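PDB 6P7L: Aln2 from Streptomyces sp. CM020, which is a SnoaL-like protein of the NTF2-like superfamily and probably takes part in biosynthesis of the polyketide antibiotic alnumycin, by a role not firmly established. Local coordinates for residues P34-Y37 with V38-Q42; T62-A65 with G66-F69. All blocks are in the same frame, centred on the assembly; numbering follows the deposited sequence.

Both contacts are local, made by residues close in sequence, and both are partly buried, yet they shape the chain in different ways. Contact 1 is the first turns of helix 34-52, held by repeated backbone bonds between residues four apart; one side lies on strands 98-110 and 151-161, and another meets two further copies of the protein. Contact 2 is a tight turn between strands 63-64 and 67-70, with one backbone bond and a group of apolar side chains behind it, and no other subunit touches it. Strand 151-161 borders both contacts, whose centres lie about 20 Å apart, and their nearest atoms, about 8 Å apart, do not touch.

Contact 1: P34-Y37 with V38-Q42; sequences PELY and VEVTQ
Val-38 N gives its hydrogen to Pro-34 O at 2.9 Å in an almost straight bond (173°), and Glu-39, Val-40 and Thr-41 repeat the step to the carbonyls of Glu-35, Leu-36 and Tyr-37. Proline suits the first turn, where its missing N-H costs no helical bond. Thr-41 OG1 donates to Val-38 O at 2.9 Å; its chi1 of 72° turns the hydroxyl back along the helix, and Val-38 O thereby serves two donors, the other being Gln-42 N. The same hydroxyl accepts from Gln-42 NE2 at 3.0 Å, lying in the plane of the donor's amide; this amide also bonds the backbone of Met-106 and Val-108 of the second subunit. Glu-39, stretched out, reaches Arg-147 in a salt bridge.

Packing follows the same spacing. The methyl CG2 of Thr-41 sits 3.6 Å from CE2 of Tyr-37, the two side chains crossing at about a right angle; Thr-41 also packs on Tyr-37 of the second subunit, and Tyr-37 on Thr-41 of the third. On the sheet side, Leu-36 CD1 comes within 4.2 Å of Val-40 CG2, methyls of two branched apolar side chains that rest on Val-108 and Met-106 of strand 98-110 in the same chain. The arrangement is that of an alpha-helix packed against the curved sheet of an NTF2-like fold, with another side given to subunit assembly.

Contact 2: T62-A65 with G66-F69; sequences TFVA and GAEF
Val-64 and Ala-67 are the ends of a type II beta turn that takes the chain from strand 63-64 round a corner into strand 67-70. Its polar link is the backbone bond from Ala-67 N to Val-64 O, 3.0 Å long and bent to 150° at the hydrogen. The donor stands above the carbonyl plane, so it does not lie on a lone pair. Beside this bond, the backbones of Val-64 and Glu-68 hydrogen-bond to strand 151-161, at Ser-154 for the first and at Arg-155 and Arg-157 for the second. Ala-65 and Gly-66 fill the two central positions. Gly-66 has a positive phi, a conformation glycine adopts readily because it has no CB, at the third position of the turn; Ala-65 turns its small methyl outward at the exposed corner.

Behind the turn the contacts are apolar. The methyl of Ala-67 lies in the plane of the Phe-63 ring, at its edge, 3.7 Å from CD2, and is small enough to fit between that ring and Val-64, whose CG2 is 4.2 Å away. Ile-83 of helix 80-90 touches Phe-63, Ala-67 and Phe-69, which makes this an apolar cluster between the turn and that helix, while Phe-59 meets the Phe-63 ring edge-to-face.

The aromatic pair closes the group. The rings of Phe-63 and Phe-69 lie obliquely, their centroids 5.9 Å apart and planes at 41°. Phe-69 swings its ring toward Phe-63 because chi1 of -164° sets CG opposite the main-chain nitrogen, and CD2 of Phe-69 comes within 3.9 Å of CZ of Phe-63.

Contact 1: P34-Y37 with V38-Q42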
loop_
_atom_site.group_PDB
_atom_site.type_symbol
_atom_site.label_atom_id
_atom_site.label_comp_id
_atom_site.label_asym_id
_atom_site.label_seq_id
_atom_site.Cartn_x
_atom_site.Cartn_y
_atom_site.Cartn_z
ATOM N N PRO A 34 1.642 14.219 12.218
ATOM C CA PRO A 34 0.964 12.917 12.202
ATOM C C PRO A 34 -0.544 13.047 12.064
ATOM O O PRO A 34 -1.174 12.243 11.359
ATOM C CB PRO A 34 1.389 12.280 13.545
ATOM C CG PRO A 34 2.754 12.946 13.837
ATOM C CD PRO A 34 2.537 14.374 13.391
ATOM N N GLU A 35 -1.128 14.081 12.675
ATOM C CA GLU A 35 -2.568 14.284 12.566
ATOM C C GLU A 35 -2.975 14.483 11.114
ATOM O O GLU A 35 -3.964 13.893 10.640
ATOM C CB GLU A 35 -2.985 15.490 13.401
ATOM C CG GLU A 35 -2.857 15.330 14.889
ATOM C CD GLU A 35 -1.461 15.659 15.477
ATOM O OE1 GLU A 35 -0.480 15.964 14.756
ATOM O OE2 GLU A 35 -1.344 15.573 16.702
ATOM N N LEU A 36 -2.216 15.311 10.389
ATOM C CA LEU A 36 -2.508 15.553 8.978
ATOM C C LEU A 36 -2.327 14.290 8.162
ATOM O O LEU A 36 -3.163 13.957 7.313
ATOM C CB LEU A 36 -1.622 16.668 8.401
ATOM C CG LEU A 36 -1.877 16.905 6.909
ATOM C CD1 LEU A 36 -3.327 17.407 6.776
ATOM C CD2 LEU A 36 -0.931 17.890 6.324
ATOM N N TYR A 37 -1.225 13.565 8.398
ATOM C CA TYR A 37 -0.988 12.330 7.654
ATOM C C TYR A 37 -2.138 11.337 7.834
ATOM O O TYR A 37 -2.677 10.787 6.852
ATOM C CB TYR A 37 0.329 11.710 8.091
ATOM C CG TYR A 37 0.678 10.537 7.260
ATOM C CD1 TYR A 37 1.320 10.711 6.032
ATOM C CD2 TYR A 37 0.328 9.257 7.648
ATOM C CE1 TYR A 37 1.637 9.642 5.249
ATOM C CE2 TYR A 37 0.636 8.165 6.842
ATOM C CZ TYR A 37 1.296 8.385 5.650
ATOM O OH TYR A 37 1.611 7.334 4.809
ATOM N N VAL A 38 -2.550 11.123 9.083
ATOM C CA VAL A 38 -3.656 10.216 9.344
ATOM C C VAL A 38 -4.915 10.716 8.644
ATOM O O VAL A 38 -5.647 9.934 8.031
ATOM C CB VAL A 38 -3.863 10.054 10.855
ATOM C CG1 VAL A 38 -5.159 9.326 11.182
ATOM C CG2 VAL A 38 -2.679 9.295 11.464
ATOM N N GLU A 39 -5.175 12.026 8.719
ATOM C CA GLU A 39 -6.361 12.608 8.095
ATOM C C GLU A 39 -6.375 12.360 6.589
ATOM O O GLU A 39 -7.432 12.059 6.006
ATOM C CB GLU A 39 -6.411 14.099 8.379
ATOM C CG GLU A 39 -7.720 14.729 7.967
ATOM C CD GLU A 39 -7.792 16.198 8.246
ATOM O OE1 GLU A 39 -6.738 16.841 8.527
ATOM O OE2 GLU A 39 -8.936 16.705 8.199
ATOM N N VAL A 40 -5.208 12.500 5.948
ATOM C CA VAL A 40 -5.074 12.249 4.518
ATOM C C VAL A 40 -5.330 10.779 4.191
ATOM O O VAL A 40 -6.051 10.464 3.236
ATOM C CB VAL A 40 -3.685 12.712 4.026
ATOM C CG1 VAL A 40 -3.409 12.234 2.600
ATOM C CG2 VAL A 40 -3.565 14.226 4.094
ATOM N N THR A 41 -4.770 9.853 4.975
ATOM C CA THR A 41 -5.008 8.441 4.661
ATOM C C THR A 41 -6.489 8.108 4.742
ATOM O O THR A 41 -6.995 7.286 3.963
ATOM C CB THR A 41 -4.250 7.478 5.580
ATOM O OG1 THR A 41 -4.818 7.450 6.906
ATOM C CG2 THR A 41 -2.754 7.803 5.645
ATOM N N GLN A 42 -7.187 8.710 5.697
ATOM C CA GLN A 42 -8.606 8.404 5.893
ATOM C C GLN A 42 -9.446 9.048 4.798
ATOM O O GLN A 42 -10.434 8.465 4.341
ATOM C CB GLN A 42 -9.066 8.860 7.283
ATOM C CG GLN A 42 -8.323 8.141 8.406
ATOM C CD GLN A 42 -8.437 6.639 8.266
ATOM O OE1 GLN A 42 -9.500 6.056 8.504
ATOM N NE2 GLN A 42 -7.370 6.022 7.751
#

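Contact 2: T62-A65 with G66-F69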
loop_
_atom_site.group_PDB
_atom_site.type_symbol
_atom_site.label_atom_id
_atom_site.label_comp_id
_atom_site.label_asym_id
_atom_site.label_seq_id
_atom_site.Cartn_x
_atom_site.Cartn_y
_atom_site.Cartn_z
ATOM N N THR A 62 -16.718 14.793 -2.634
ATOM C CA THR A 62 -15.489 15.089 -1.920
ATOM C C THR A 62 -14.691 16.199 -2.591
ATOM O O THR A 62 -13.726 16.697 -1.987
ATOM C CB THR A 62 -14.569 13.861 -1.788
ATOM O OG1 THR A 62 -14.032 13.477 -3.066
ATOM C CG2 THR A 62 -15.270 12.686 -1.106
ATOM N N PHE A 63 -15.091 16.619 -3.803
ATOM C CA PHE A 63 -14.412 17.694 -4.516
ATOM C C PHE A 63 -15.098 19.031 -4.241
ATOM O O PHE A 63 -16.312 19.099 -4.044
ATOM C CB PHE A 63 -14.399 17.431 -6.039
ATOM C CG PHE A 63 -13.443 16.359 -6.453
ATOM C CD1 PHE A 63 -13.769 15.019 -6.280
ATOM C CD2 PHE A 63 -12.224 16.678 -7.020
ATOM C CE1 PHE A 63 -12.878 14.036 -6.622
ATOM C CE2 PHE A 63 -11.328 15.673 -7.372
ATOM C CZ PHE A 63 -11.666 14.372 -7.148
ATOM N N VAL A 64 -14.302 20.105 -4.197
ATOM C CA VAL A 64 -14.857 21.443 -4.007
ATOM C C VAL A 64 -15.391 22.011 -5.316
ATOM O O VAL A 64 -15.080 21.550 -6.412
ATOM C CB VAL A 64 -13.827 22.396 -3.377
ATOM C CG1 VAL A 64 -13.354 21.842 -2.058
ATOM C CG2 VAL A 64 -12.686 22.674 -4.345
ATOM N N ALA A 65 -16.203 23.059 -5.190
ATOM C CA ALA A 65 -16.670 23.775 -6.368
ATOM C C ALA A 65 -15.471 24.248 -7.190
ATOM O O ALA A 65 -14.463 24.699 -6.644
ATOM C CB ALA A 65 -17.528 24.970 -5.974
ATOM N N GLY A 66 -15.572 24.126 -8.504
ATOM C CA GLY A 66 -14.462 24.515 -9.363
ATOM C C GLY A 66 -13.225 23.638 -9.309
ATOM O O GLY A 66 -12.214 24.003 -9.921
ATOM N N ALA A 67 -13.283 22.476 -8.652
ATOM C CA ALA A 67 -12.136 21.564 -8.629
ATOM C C ALA A 67 -11.744 21.168 -10.051
ATOM O O ALA A 67 -12.581 21.072 -10.947
ATOM C CB ALA A 67 -12.451 20.312 -7.823
ATOM N N GLU A 68 -10.452 21.002 -10.277
ATOM C CA GLU A 68 -9.939 20.638 -11.593
ATOM C C GLU A 68 -9.441 19.204 -11.546
ATOM O O GLU A 68 -8.638 18.854 -10.673
ATOM C CB GLU A 68 -8.804 21.561 -12.026
ATOM C CG GLU A 68 -9.216 22.686 -12.953
ATOM C CD GLU A 68 -8.150 23.764 -13.061
ATOM O OE1 GLU A 68 -8.506 24.959 -13.005
ATOM O OE2 GLU A 68 -6.959 23.413 -13.201
ATOM N N PHE A 69 -9.934 18.378 -12.469
ATOM C CA PHE A 69 -9.560 16.973 -12.567
ATOM C C PHE A 69 -8.947 16.778 -13.942
ATOM O O PHE A 69 -9.676 16.760 -14.942
ATOM C CB PHE A 69 -10.779 16.068 -12.367
ATOM C CG PHE A 69 -10.440 14.640 -12.082
ATOM C CD1 PHE A 69 -9.736 13.882 -12.995
ATOM C CD2 PHE A 69 -10.846 14.036 -10.897
ATOM C CE1 PHE A 69 -9.423 12.557 -12.728
ATOM C CE2 PHE A 69 -10.538 12.717 -10.652
ATOM C CZ PHE A 69 -9.829 11.984 -11.546
#